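Local structure of hydrazine synthase alpha subunit (Candidatus Kuenenia stuttgartiensis, 5C2V) at residues D[434-438]-D[454-459]; D[593-597]-D[608-612]; D[646-651]-D[686-692]. The protein catalyses, as part of the hydrazine synthase complex, the condensation of hydroxylamine with ammonia to hydrazine, and carries two c-type hemes. All blocks are in the same frame, centred on the assembly; numbering follows the deposited sequence.

Contact 1: residues D[434-438]-D[454-459]; sequences FDTTL and VSHGDI
Thr437 lays its methyl group against the turn formed by 454-459: CG2 lies 3.7 Å from Ile459 CG1, the two side chains running past each other in opposite directions, and it also rests on the carbonyl O of Ser455. The beta carbon of the same threonine faces the carbonyl O of Val454. Chi1 of 74° sets OG1 between the backbone N and the carbonyl carbon and turns it toward the imidazole of His456, where it lies near the ring plane at the edge, 3.3 Å from His456 CD2. That hydroxyl donates to Asp435 OD1 at 3.1 Å, reaching it from the syn side but 30° out of the carboxylate plane. Across the contact His456 NE2 gives a weak but nearly straight bond to Asp435 OD2, 3.2 Å long, with ring and carboxylate planes 78° apart. Both segments belong to the connection between strands 428-433 and 461-467; on the 434-438 side the side chain of Thr436 comes within about 5 Å of the pentacoordinated heme c of the middle domain and of the side chain of Cys559, which binds that heme covalently. Thr436 OG1 bonds to the carbonyl O of Gly515 and packs 3.9 Å from Ile459 CG2. The turn at 454-459 is braced from within, since Asp458 OD2 accepts from Ser455 N at 2.6 Å while Asp458 N bonds back to Ser455 O.

Contact 2: residues D[593-597]-D[608-612]; sequences AFRYL and VKHGE
Tyr596 and Lys609 form an antiparallel hydrogen-bonded pair: Tyr596 N donates to Lys609 O and Lys609 N to Tyr596 O, both at 2.9 Å, and the neighbouring non-hydrogen-bonded pair is Leu597 with Val608. Arg595 also faces Lys609, so the regular pairing is broken at this point by a classic beta bulge.

Beyond the bulge the ring of Phe594 meets two side chains of 608-612. Val608 CG2 sits almost on the ring normal, 3.6 Å from the centroid, a CH-pi contact over the face. The imidazole of His610 lies oblique to the phenyl ring, its plane turned by 43°, and Phe594 CE2 stands over the imidazole face, 3.4 Å from His610 CE1. The rotation of His610 is probably fixed by Glu634, whose OE2 accepts from its ND1 while OE1 accepts from Gly611 N. Arg595 sends its aliphatic chain along Gly611, with CD 3.6 Å from Gly611 CA. Chi1 of 169° lays Arg595 CG over one face of the Tyr596 ring, and the bend at chi3 turns the guanidinium so that NH1 makes a weak bond to Tyr596 OH. On the same side of the sheet as that ring, Tyr596 CB meets Lys609 CB at 3.8 Å. The paired strands 596-599 and 605-609, joined by a short connection, form a beta hairpin with the bulge at its open end, which lies beside strand 503-510 through Phe594 on Gln509 and Leu597 on Tyr508.

Contact 3: residues D[646-651]-D[686-692]; sequences FRRDIQ and SRAYNSL
Phe646 reaches from helix 646-657 to the start of helix 687-692, its CG anti to the backbone N (chi1 -175°), which carries the ring out from CB toward the other helix. From CG outward one face lies under Tyr689 CD2, which stands 3.7 Å above the plane over the ring centre; the pair is edge-to-face, with centroids 5.1 Å apart and planes 74° from parallel. Along the rim, CE1 approaches Leu692 CD1, CE2 meets Tyr689 CB at 3.6 Å and has Ser686 OG close by in the ring plane, and CZ, the tip, lies 4.2 Å from Ala688 CB. The phenyl ring thus fits against one side of helix 687-692 and its N-cap residue, while the axes of 646-651 and 687-692 approach to 11.8 Å at an angle of 76°. One turn on from Phe646, Gln651 bends at chi2 so that OE1 accepts a 2.9 Å bond from Ser686 OG, the donor tilted from the carbonyl plane. Gln651 NE2 is engaged by Asp655; Tyr689 OH bonds to Gly497 N and the carbonyl O of Ala765. Leu692 also comes to about 6 Å from the bis-histidine-coordinated heme c of the cytochrome c domain. Chemically, an apolar and aromatic interface has its one crossing polar bond at Ser686, and the bond of Gln651 NE2 to the carboxylate of Asp655 supports the modelled orientation of the amide, with OE1 toward Ser686.

Following the chain from the N terminus, the six-bladed propeller comes first and contributes to none of the three contacts. Contact 1 then closes a loop of 15 residues without helix or strand, between strands 428-433 and 461-467, beside the heme of the middle domain. Contact 2 closes the hairpin of strands 596-599 and 605-609 and leans on strand 503-510, and its second strand leads on to helix 646-657. Contact 3 closes a 34-residue excursion inside the C-terminal cytochrome c region. The three are in series, so none nests in or crosses another. Contacts 2 and 3 approach to about 8 Å between nearest atoms, contacts 1 and 3 only to about 23 Å.

Contact 1: residues D[434-438]-D[454-459]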
ATOM      1  N   PHE D 434      -1.970 -25.037  18.000  1.00 47.58           N
ATOM      2  CA  PHE D 434      -2.981 -25.227  19.033  1.00 41.78           C
ATOM      3  C   PHE D 434      -4.367 -24.799  18.559  1.00 58.20           C
ATOM      4  O   PHE D 434      -5.360 -25.463  18.851  1.00 56.56           O
ATOM      5  CB  PHE D 434      -2.587 -24.464  20.297  1.00 46.14           C
ATOM      6  CG  PHE D 434      -1.245 -24.859  20.843  1.00 52.76           C
ATOM      7  CD1 PHE D 434      -0.889 -26.195  20.940  1.00 59.96           C
ATOM      8  CD2 PHE D 434      -0.333 -23.897  21.245  1.00 51.85           C
ATOM      9  CE1 PHE D 434       0.347 -26.565  21.437  1.00 45.19           C
ATOM     10  CE2 PHE D 434       0.907 -24.261  21.740  1.00 54.61           C
ATOM     11  CZ  PHE D 434       1.245 -25.596  21.837  1.00 51.41           C
ATOM     12  N   ASP D 435      -4.439 -23.680  17.845  1.00 60.81           N
ATOM     13  CA  ASP D 435      -5.692 -23.261  17.226  1.00 67.00           C
ATOM     14  C   ASP D 435      -5.453 -22.761  15.804  1.00 59.38           C
ATOM     15  O   ASP D 435      -4.769 -21.763  15.602  1.00 61.35           O
ATOM     16  CB  ASP D 435      -6.367 -22.177  18.069  1.00 61.79           C
ATOM     17  CG  ASP D 435      -7.796 -21.913  17.644  1.00 53.65           C
ATOM     18  OD1 ASP D 435      -8.347 -22.724  16.871  1.00 52.13           O
ATOM     19  OD2 ASP D 435      -8.370 -20.898  18.088  1.00 58.07           O
ATOM     20  N   THR D 436      -6.032 -23.439  14.819  1.00 54.03           N
ATOM     21  CA  THR D 436      -5.807 -23.069  13.424  1.00 53.64           C
ATOM     22  C   THR D 436      -6.748 -21.957  12.970  1.00 59.01           C
ATOM     23  O   THR D 436      -6.534 -21.342  11.925  1.00 57.26           O
ATOM     24  CB  THR D 436      -5.970 -24.279  12.483  1.00 40.15           C
ATOM     25  OG1 THR D 436      -7.143 -25.017  12.846  1.00 50.74           O
ATOM     26  CG2 THR D 436      -4.758 -25.191  12.577  1.00 51.97           C
ATOM     27  N   THR D 437      -7.783 -21.701  13.762  1.00 56.36           N
ATOM     28  CA  THR D 437      -8.759 -20.667  13.439  1.00 47.89           C
ATOM     29  C   THR D 437      -8.413 -19.345  14.116  1.00 54.68           C
ATOM     30  O   THR D 437      -9.113 -18.347  13.949  1.00 62.39           O
ATOM     31  CB  THR D 437     -10.180 -21.087  13.855  1.00 54.53           C
ATOM     32  OG1 THR D 437     -10.307 -21.004  15.280  1.00 48.44           O
ATOM     33  CG2 THR D 437     -10.472 -22.509  13.400  1.00 36.63           C
ATOM     34  N   LEU D 438      -7.325 -19.346  14.881  1.00 40.93           N
ATOM     35  CA  LEU D 438      -6.910 -18.171  15.636  1.00 41.02           C
ATOM     36  C   LEU D 438      -5.944 -17.307  14.831  1.00 43.71           C
ATOM     37  O   LEU D 438      -4.845 -17.745  14.495  1.00 56.06           O
ATOM     38  CB  LEU D 438      -6.267 -18.595  16.957  1.00 55.59           C
ATOM     39  CG  LEU D 438      -5.781 -17.485  17.890  1.00 57.20           C
ATOM     40  CD1 LEU D 438      -6.951 -16.671  18.418  1.00 40.16           C
ATOM     41  CD2 LEU D 438      -4.966 -18.069  19.032  1.00 61.06           C
ATOM     42  N   VAL D 454     -14.117 -18.360  10.144  1.00 51.89           N
ATOM     43  CA  VAL D 454     -14.017 -19.765  10.511  1.00 53.61           C
ATOM     44  C   VAL D 454     -13.952 -19.938  12.023  1.00 41.48           C
ATOM     45  O   VAL D 454     -13.180 -19.266  12.706  1.00 45.89           O
ATOM     46  CB  VAL D 454     -12.784 -20.437   9.868  1.00 42.04           C
ATOM     47  CG1 VAL D 454     -13.076 -20.814   8.425  1.00 45.06           C
ATOM     48  CG2 VAL D 454     -11.567 -19.529   9.960  1.00 38.22           C
ATOM     49  N   SER D 455     -14.777 -20.842  12.537  1.00 49.73           N
ATOM     50  CA  SER D 455     -14.761 -21.176  13.953  1.00 56.81           C
ATOM     51  C   SER D 455     -14.268 -22.604  14.124  1.00 62.09           C
ATOM     52  O   SER D 455     -13.920 -23.266  13.144  1.00 52.28           O
ATOM     53  CB  SER D 455     -16.150 -21.010  14.571  1.00 42.75           C
ATOM     54  OG  SER D 455     -16.559 -19.653  14.553  1.00 70.21           O
ATOM     55  N   HIS D 456     -14.232 -23.077  15.365  1.00 55.04           N
ATOM     56  CA  HIS D 456     -13.808 -24.443  15.642  1.00 51.32           C
ATOM     57  C   HIS D 456     -14.734 -25.441  14.956  1.00 52.49           C
ATOM     58  O   HIS D 456     -15.953 -25.380  15.112  1.00 64.45           O
ATOM     59  CB  HIS D 456     -13.770 -24.700  17.149  1.00 51.19           C
ATOM     60  CG  HIS D 456     -12.698 -23.936  17.863  1.00 48.81           C
ATOM     61  ND1 HIS D 456     -12.600 -23.902  19.237  1.00 39.96           N
ATOM     62  CD2 HIS D 456     -11.679 -23.180  17.394  1.00 49.75           C
ATOM     63  CE1 HIS D 456     -11.566 -23.155  19.584  1.00 41.47           C
ATOM     64  NE2 HIS D 456     -10.990 -22.705  18.483  1.00 38.29           N
ATOM     65  N   GLY D 457     -14.144 -26.350  14.189  1.00 50.49           N
ATOM     66  CA  GLY D 457     -14.907 -27.339  13.453  1.00 28.45           C
ATOM     67  C   GLY D 457     -15.059 -26.979  11.988  1.00 52.58           C
ATOM     68  O   GLY D 457     -15.298 -27.850  11.152  1.00 46.23           O
ATOM     69  N   ASP D 458     -14.913 -25.696  11.670  1.00 59.69           N
ATOM     70  CA  ASP D 458     -15.000 -25.244  10.286  1.00 48.74           C
ATOM     71  C   ASP D 458     -13.753 -25.645   9.512  1.00 51.14           C
ATOM     72  O   ASP D 458     -13.810 -25.883   8.306  1.00 49.54           O
ATOM     73  CB  ASP D 458     -15.200 -23.729  10.215  1.00 61.26           C
ATOM     74  CG  ASP D 458     -16.553 -23.294  10.740  1.00 50.28           C
ATOM     75  OD1 ASP D 458     -17.527 -24.058  10.580  1.00 51.07           O
ATOM     76  OD2 ASP D 458     -16.641 -22.187  11.311  1.00 48.31           O
ATOM     77  N   ILE D 459     -12.625 -25.725  10.211  1.00 58.66           N
ATOM     78  CA  ILE D 459     -11.388 -26.158   9.580  1.00 48.58           C
ATOM     79  C   ILE D 459     -11.227 -27.661   9.769  1.00 44.18           C
ATOM     80  O   ILE D 459     -10.959 -28.137  10.871  1.00 57.16           O
ATOM     81  CB  ILE D 459     -10.167 -25.423  10.162  1.00 45.67           C
ATOM     82  CG1 ILE D 459     -10.308 -23.913   9.957  1.00 60.55           C
ATOM     83  CG2 ILE D 459      -8.882 -25.934   9.528  1.00 36.66           C
ATOM     84  CD1 ILE D 459     -10.429 -23.501   8.505  1.00 35.28           C
TER

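Contact 2: residues D[593-597]-D[608-612]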
ATOM      1  N   ALA D 593       2.008 -36.885   7.223  1.00 62.19           N
ATOM      2  CA  ALA D 593       1.123 -36.232   6.263  1.00 50.28           C
ATOM      3  C   ALA D 593       0.572 -37.221   5.239  1.00 49.15           C
ATOM      4  O   ALA D 593       1.327 -37.926   4.569  1.00 59.85           O
ATOM      5  CB  ALA D 593       1.854 -35.097   5.562  1.00 44.51           C
ATOM      6  N   PHE D 594      -0.751 -37.260   5.123  1.00 44.38           N
ATOM      7  CA  PHE D 594      -1.423 -38.181   4.213  1.00 53.24           C
ATOM      8  C   PHE D 594      -1.375 -37.663   2.781  1.00 74.89           C
ATOM      9  O   PHE D 594      -1.354 -36.455   2.550  1.00 62.68           O
ATOM     10  CB  PHE D 594      -2.874 -38.403   4.649  1.00 65.36           C
ATOM     11  CG  PHE D 594      -3.011 -39.030   6.010  1.00 65.04           C
ATOM     12  CD1 PHE D 594      -2.897 -38.263   7.158  1.00 56.67           C
ATOM     13  CD2 PHE D 594      -3.264 -40.386   6.139  1.00 72.31           C
ATOM     14  CE1 PHE D 594      -3.025 -38.836   8.409  1.00 63.23           C
ATOM     15  CE2 PHE D 594      -3.395 -40.964   7.388  1.00 66.31           C
ATOM     16  CZ  PHE D 594      -3.274 -40.189   8.524  1.00 54.20           C
ATOM     17  N   ARG D 595      -1.366 -38.581   1.821  1.00 62.52           N
ATOM     18  CA  ARG D 595      -1.237 -38.210   0.417  1.00 67.38           C
ATOM     19  C   ARG D 595      -2.545 -37.701  -0.191  1.00 68.44           C
ATOM     20  O   ARG D 595      -2.547 -36.710  -0.921  1.00 58.13           O
ATOM     21  CB  ARG D 595      -0.712 -39.398  -0.395  1.00 64.75           C
ATOM     22  CG  ARG D 595      -0.791 -39.207  -1.900  1.00 74.51           C
ATOM     23  CD  ARG D 595      -0.025 -40.287  -2.644  1.00 61.49           C
ATOM     24  NE  ARG D 595       1.372 -39.921  -2.853  1.00 72.17           N
ATOM     25  CZ  ARG D 595       1.923 -39.743  -4.050  1.00 56.65           C
ATOM     26  NH1 ARG D 595       1.196 -39.906  -5.146  1.00 57.56           N
ATOM     27  NH2 ARG D 595       3.201 -39.408  -4.150  1.00 43.72           N
ATOM     28  N   TYR D 596      -3.655 -38.369   0.113  1.00 74.72           N
ATOM     29  CA  TYR D 596      -4.925 -38.041  -0.533  1.00 51.87           C
ATOM     30  C   TYR D 596      -6.027 -37.635   0.445  1.00 66.34           C
ATOM     31  O   TYR D 596      -5.825 -37.623   1.660  1.00 69.62           O
ATOM     32  CB  TYR D 596      -5.410 -39.229  -1.366  1.00 66.55           C
ATOM     33  CG  TYR D 596      -4.518 -39.574  -2.537  1.00 80.40           C
ATOM     34  CD1 TYR D 596      -3.986 -38.581  -3.349  1.00 62.07           C
ATOM     35  CD2 TYR D 596      -4.207 -40.895  -2.828  1.00 79.67           C
ATOM     36  CE1 TYR D 596      -3.172 -38.896  -4.422  1.00 77.73           C
ATOM     37  CE2 TYR D 596      -3.394 -41.220  -3.896  1.00 74.77           C
ATOM     38  CZ  TYR D 596      -2.878 -40.217  -4.689  1.00 78.77           C
ATOM     39  OH  TYR D 596      -2.067 -40.539  -5.753  1.00 73.87           O
ATOM     40  N   LEU D 597      -7.193 -37.307  -0.107  1.00 72.78           N
ATOM     41  CA  LEU D 597      -8.378 -37.004   0.688  1.00 56.79           C
ATOM     42  C   LEU D 597      -9.522 -37.950   0.371  1.00 60.06           C
ATOM     43  O   LEU D 597      -9.569 -38.553  -0.701  1.00 68.12           O
ATOM     44  CB  LEU D 597      -8.850 -35.567   0.456  1.00 55.72           C
ATOM     45  CG  LEU D 597      -8.388 -34.524   1.468  1.00 55.71           C
ATOM     46  CD1 LEU D 597      -6.956 -34.196   1.187  1.00 71.18           C
ATOM     47  CD2 LEU D 597      -9.250 -33.272   1.411  1.00 57.57           C
ATOM     48  N   VAL D 608      -8.926 -38.252   5.591  1.00 68.56           N
ATOM     49  CA  VAL D 608      -7.609 -38.307   4.956  1.00 57.37           C
ATOM     50  C   VAL D 608      -7.295 -39.722   4.475  1.00 64.41           C
ATOM     51  O   VAL D 608      -7.787 -40.699   5.039  1.00 64.77           O
ATOM     52  CB  VAL D 608      -6.497 -37.839   5.913  1.00 53.69           C
ATOM     53  CG1 VAL D 608      -6.598 -36.340   6.154  1.00 71.85           C
ATOM     54  CG2 VAL D 608      -6.565 -38.604   7.226  1.00 58.50           C
ATOM     55  N   LYS D 609      -6.479 -39.830   3.430  1.00 58.00           N
ATOM     56  CA  LYS D 609      -6.219 -41.125   2.809  1.00 52.60           C
ATOM     57  C   LYS D 609      -4.735 -41.387   2.550  1.00 74.32           C
ATOM     58  O   LYS D 609      -4.015 -40.518   2.052  1.00 74.35           O
ATOM     59  CB  LYS D 609      -6.997 -41.234   1.497  1.00 62.31           C
ATOM     60  CG  LYS D 609      -7.012 -42.624   0.891  1.00 65.57           C
ATOM     61  CD  LYS D 609      -7.825 -42.648  -0.392  1.00 63.78           C
ATOM     62  CE  LYS D 609      -7.993 -44.063  -0.914  1.00 69.66           C
ATOM     63  NZ  LYS D 609      -8.709 -44.928   0.064  1.00 72.68           N
ATOM     64  N   HIS D 610      -4.294 -42.598   2.887  1.00 69.18           N
ATOM     65  CA  HIS D 610      -2.914 -43.023   2.666  1.00 67.38           C
ATOM     66  C   HIS D 610      -2.592 -43.174   1.184  1.00 67.75           C
ATOM     67  O   HIS D 610      -3.461 -43.511   0.379  1.00 60.45           O
ATOM     68  CB  HIS D 610      -2.640 -44.350   3.382  1.00 74.68           C
ATOM     69  CG  HIS D 610      -2.366 -44.208   4.847  1.00 66.37           C
ATOM     70  ND1 HIS D 610      -1.316 -43.462   5.339  1.00 69.81           N
ATOM     71  CD2 HIS D 610      -2.996 -44.729   5.925  1.00 46.17           C
ATOM     72  CE1 HIS D 610      -1.316 -43.524   6.659  1.00 59.46           C
ATOM     73  NE2 HIS D 610      -2.325 -44.286   7.040  1.00 53.83           N
ATOM     74  N   GLY D 611      -1.333 -42.932   0.832  1.00 63.96           N
ATOM     75  CA  GLY D 611      -0.874 -43.093  -0.535  1.00 66.73           C
ATOM     76  C   GLY D 611      -0.038 -44.347  -0.702  1.00 72.72           C
ATOM     77  O   GLY D 611      -0.056 -45.228   0.158  1.00 67.55           O
ATOM     78  N   GLU D 612       0.696 -44.431  -1.808  1.00 80.23           N
ATOM     79  CA  GLU D 612       1.520 -45.603  -2.076  1.00 62.22           C
ATOM     80  C   GLU D 612       2.848 -45.538  -1.334  1.00 82.44           C
ATOM     81  O   GLU D 612       3.474 -46.570  -1.091  1.00 81.49           O
ATOM     82  CB  GLU D 612       1.771 -45.764  -3.579  1.00 69.72           C
ATOM     83  CG  GLU D 612       2.216 -47.169  -4.003  1.00 87.33           C
ATOM     84  CD  GLU D 612       3.710 -47.404  -3.841  1.00106.32           C
ATOM     85  OE1 GLU D 612       4.462 -46.413  -3.742  1.00101.08           O
ATOM     86  OE2 GLU D 612       4.130 -48.580  -3.799  1.00100.70           O
TER

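Contact 3: residues D[646-651]-D[686-692]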
ATOM      1  N   PHE D 646      -0.016 -28.767 -14.849  1.00 64.30           N
ATOM      2  CA  PHE D 646      -1.102 -28.371 -15.742  1.00 57.69           C
ATOM      3  C   PHE D 646      -1.142 -29.194 -17.027  1.00 53.78           C
ATOM      4  O   PHE D 646      -2.216 -29.525 -17.528  1.00 62.69           O
ATOM      5  CB  PHE D 646      -0.992 -26.885 -16.088  1.00 58.98           C
ATOM      6  CG  PHE D 646      -2.137 -26.371 -16.913  1.00 56.50           C
ATOM      7  CD1 PHE D 646      -3.331 -26.011 -16.313  1.00 53.79           C
ATOM      8  CD2 PHE D 646      -2.021 -26.247 -18.289  1.00 62.71           C
ATOM      9  CE1 PHE D 646      -4.389 -25.538 -17.067  1.00 61.03           C
ATOM     10  CE2 PHE D 646      -3.074 -25.776 -19.048  1.00 59.42           C
ATOM     11  CZ  PHE D 646      -4.260 -25.420 -18.436  1.00 56.34           C
ATOM     12  N   ARG D 647       0.030 -29.521 -17.557  1.00 54.18           N
ATOM     13  CA  ARG D 647       0.124 -30.253 -18.815  1.00 51.35           C
ATOM     14  C   ARG D 647      -0.253 -31.721 -18.646  1.00 56.33           C
ATOM     15  O   ARG D 647      -0.949 -32.295 -19.483  1.00 68.61           O
ATOM     16  CB  ARG D 647       1.536 -30.138 -19.385  1.00 60.81           C
ATOM     17  CG  ARG D 647       2.055 -28.715 -19.442  1.00 62.27           C
ATOM     18  CD  ARG D 647       3.570 -28.684 -19.416  1.00 70.80           C
ATOM     19  NE  ARG D 647       4.099 -29.202 -18.160  1.00 63.51           N
ATOM     20  CZ  ARG D 647       5.393 -29.342 -17.897  1.00 68.55           C
ATOM     21  NH1 ARG D 647       6.298 -29.003 -18.806  1.00 71.68           N
ATOM     22  NH2 ARG D 647       5.783 -29.824 -16.724  1.00 71.02           N
ATOM     23  N   ARG D 648       0.221 -32.322 -17.560  1.00 64.92           N
ATOM     24  CA  ARG D 648      -0.001 -33.739 -17.299  1.00 55.52           C
ATOM     25  C   ARG D 648      -1.381 -34.029 -16.708  1.00 58.91           C
ATOM     26  O   ARG D 648      -1.991 -35.055 -17.012  1.00 64.29           O
ATOM     27  CB  ARG D 648       1.081 -34.267 -16.356  1.00 73.34           C
ATOM     28  CG  ARG D 648       1.058 -35.772 -16.155  1.00 61.48           C
ATOM     29  CD  ARG D 648       1.222 -36.121 -14.687  1.00 42.34           C
ATOM     30  NE  ARG D 648       2.400 -35.490 -14.100  1.00 54.79           N
ATOM     31  CZ  ARG D 648       2.595 -35.347 -12.793  1.00 62.99           C
ATOM     32  NH1 ARG D 648       1.685 -35.786 -11.934  1.00 55.32           N
ATOM     33  NH2 ARG D 648       3.696 -34.761 -12.345  1.00 58.66           N
ATOM     34  N   ASP D 649      -1.869 -33.123 -15.868  1.00 69.23           N
ATOM     35  CA  ASP D 649      -3.064 -33.385 -15.070  1.00 54.75           C
ATOM     36  C   ASP D 649      -4.305 -32.626 -15.549  1.00 61.41           C
ATOM     37  O   ASP D 649      -5.295 -33.237 -15.948  1.00 71.19           O
ATOM     38  CB  ASP D 649      -2.787 -33.055 -13.600  1.00 53.66           C
ATOM     39  CG  ASP D 649      -1.657 -33.887 -13.018  1.00 60.85           C
ATOM     40  OD1 ASP D 649      -1.556 -35.081 -13.371  1.00 63.50           O
ATOM     41  OD2 ASP D 649      -0.867 -33.349 -12.214  1.00 59.95           O
ATOM     42  N   ILE D 650      -4.249 -31.298 -15.495  1.00 55.00           N
ATOM     43  CA  ILE D 650      -5.414 -30.454 -15.771  1.00 53.55           C
ATOM     44  C   ILE D 650      -5.830 -30.413 -17.246  1.00 54.33           C
ATOM     45  O   ILE D 650      -7.011 -30.585 -17.575  1.00 60.64           O
ATOM     46  CB  ILE D 650      -5.162 -29.007 -15.302  1.00 51.02           C
ATOM     47  CG1 ILE D 650      -4.739 -28.987 -13.830  1.00 45.37           C
ATOM     48  CG2 ILE D 650      -6.398 -28.149 -15.522  1.00 45.40           C
ATOM     49  CD1 ILE D 650      -5.720 -29.668 -12.901  1.00 39.23           C
ATOM     50  N   GLN D 651      -4.861 -30.173 -18.126  1.00 55.91           N
ATOM     51  CA  GLN D 651      -5.135 -30.011 -19.554  1.00 48.76           C
ATOM     52  C   GLN D 651      -5.911 -31.174 -20.192  1.00 57.94           C
ATOM     53  O   GLN D 651      -6.823 -30.927 -20.975  1.00 59.03           O
ATOM     54  CB  GLN D 651      -3.830 -29.785 -20.326  1.00 51.80           C
ATOM     55  CG  GLN D 651      -4.027 -29.566 -21.821  1.00 64.67           C
ATOM     56  CD  GLN D 651      -4.559 -28.182 -22.148  1.00 56.65           C
ATOM     57  OE1 GLN D 651      -3.976 -27.172 -21.756  1.00 54.41           O
ATOM     58  NE2 GLN D 651      -5.673 -28.132 -22.869  1.00 51.81           N
ATOM     59  N   SER D 686      -0.202 -23.122 -23.284  1.00 39.84           N
ATOM     60  CA  SER D 686      -1.246 -23.409 -24.257  1.00 51.24           C
ATOM     61  C   SER D 686      -2.345 -22.351 -24.223  1.00 56.11           C
ATOM     62  O   SER D 686      -2.245 -21.354 -23.505  1.00 42.38           O
ATOM     63  CB  SER D 686      -1.844 -24.795 -24.009  1.00 50.55           C
ATOM     64  OG  SER D 686      -2.421 -24.884 -22.719  1.00 53.49           O
ATOM     65  N   ARG D 687      -3.394 -22.579 -25.005  1.00 45.70           N
ATOM     66  CA  ARG D 687      -4.513 -21.648 -25.087  1.00 46.52           C
ATOM     67  C   ARG D 687      -5.316 -21.614 -23.790  1.00 54.79           C
ATOM     68  O   ARG D 687      -5.688 -20.543 -23.306  1.00 41.86           O
ATOM     69  CB  ARG D 687      -5.425 -22.017 -26.260  1.00 55.20           C
ATOM     70  CG  ARG D 687      -6.697 -21.188 -26.345  1.00 57.84           C
ATOM     71  CD  ARG D 687      -6.380 -19.707 -26.465  1.00 53.86           C
ATOM     72  NE  ARG D 687      -5.658 -19.402 -27.696  1.00 55.90           N
ATOM     73  CZ  ARG D 687      -5.069 -18.237 -27.944  1.00 59.51           C
ATOM     74  NH1 ARG D 687      -5.113 -17.266 -27.043  1.00 33.58           N
ATOM     75  NH2 ARG D 687      -4.435 -18.044 -29.093  1.00 53.67           N
ATOM     76  N   ALA D 688      -5.582 -22.793 -23.233  1.00 52.30           N
ATOM     77  CA  ALA D 688      -6.382 -22.906 -22.018  1.00 43.22           C
ATOM     78  C   ALA D 688      -5.710 -22.219 -20.833  1.00 43.67           C
ATOM     79  O   ALA D 688      -6.368 -21.536 -20.046  1.00 57.11           O
ATOM     80  CB  ALA D 688      -6.650 -24.369 -21.700  1.00 49.10           C
ATOM     81  N   TYR D 689      -4.398 -22.397 -20.712  1.00 43.86           N
ATOM     82  CA  TYR D 689      -3.647 -21.789 -19.620  1.00 47.66           C
ATOM     83  C   TYR D 689      -3.637 -20.270 -19.749  1.00 39.62           C
ATOM     84  O   TYR D 689      -3.839 -19.556 -18.767  1.00 50.19           O
ATOM     85  CB  TYR D 689      -2.212 -22.321 -19.580  1.00 41.50           C
ATOM     86  CG  TYR D 689      -1.437 -21.878 -18.359  1.00 39.52           C
ATOM     87  CD1 TYR D 689      -0.654 -20.730 -18.384  1.00 43.64           C
ATOM     88  CD2 TYR D 689      -1.491 -22.607 -17.178  1.00 47.79           C
ATOM     89  CE1 TYR D 689       0.053 -20.321 -17.269  1.00 38.80           C
ATOM     90  CE2 TYR D 689      -0.787 -22.206 -16.058  1.00 41.80           C
ATOM     91  CZ  TYR D 689      -0.017 -21.064 -16.108  1.00 42.69           C
ATOM     92  OH  TYR D 689       0.685 -20.664 -14.994  1.00 40.42           O
ATOM     93  N   ASN D 690      -3.396 -19.784 -20.963  1.00 56.94           N
ATOM     94  CA  ASN D 690      -3.412 -18.349 -21.228  1.00 45.71           C
ATOM     95  C   ASN D 690      -4.778 -17.741 -20.937  1.00 45.47           C
ATOM     96  O   ASN D 690      -4.875 -16.627 -20.420  1.00 45.19           O
ATOM     97  CB  ASN D 690      -3.015 -18.064 -22.678  1.00 30.02           C
ATOM     98  CG  ASN D 690      -1.519 -18.160 -22.902  1.00 44.52           C
ATOM     99  OD1 ASN D 690      -0.771 -17.236 -22.577  1.00 41.33           O
ATOM    100  ND2 ASN D 690      -1.073 -19.276 -23.466  1.00 49.88           N
ATOM    101  N   SER D 691      -5.830 -18.482 -21.267  1.00 34.92           N
ATOM    102  CA  SER D 691      -7.192 -18.029 -21.018  1.00 41.89           C
ATOM    103  C   SER D 691      -7.489 -17.947 -19.523  1.00 48.35           C
ATOM    104  O   SER D 691      -7.945 -16.917 -19.028  1.00 58.49           O
ATOM    105  CB  SER D 691      -8.200 -18.961 -21.696  1.00 27.77           C
ATOM    106  OG  SER D 691      -8.037 -18.956 -23.104  1.00 50.97           O
ATOM    107  N   LEU D 692      -7.214 -19.034 -18.808  1.00 48.80           N
ATOM    108  CA  LEU D 692      -7.569 -19.135 -17.395  1.00 43.94           C
ATOM    109  C   LEU D 692      -6.763 -18.194 -16.498  1.00 38.57           C
ATOM    110  O   LEU D 692      -7.232 -17.795 -15.434  1.00 41.53           O
ATOM    111  CB  LEU D 692      -7.399 -20.579 -16.918  1.00 44.56           C
ATOM    112  CG  LEU D 692      -8.399 -21.577 -17.507  1.00 44.29           C
ATOM    113  CD1 LEU D 692      -7.998 -23.008 -17.188  1.00 34.49           C
ATOM    114  CD2 LEU D 692      -9.802 -21.281 -16.999  1.00 28.10           C
TER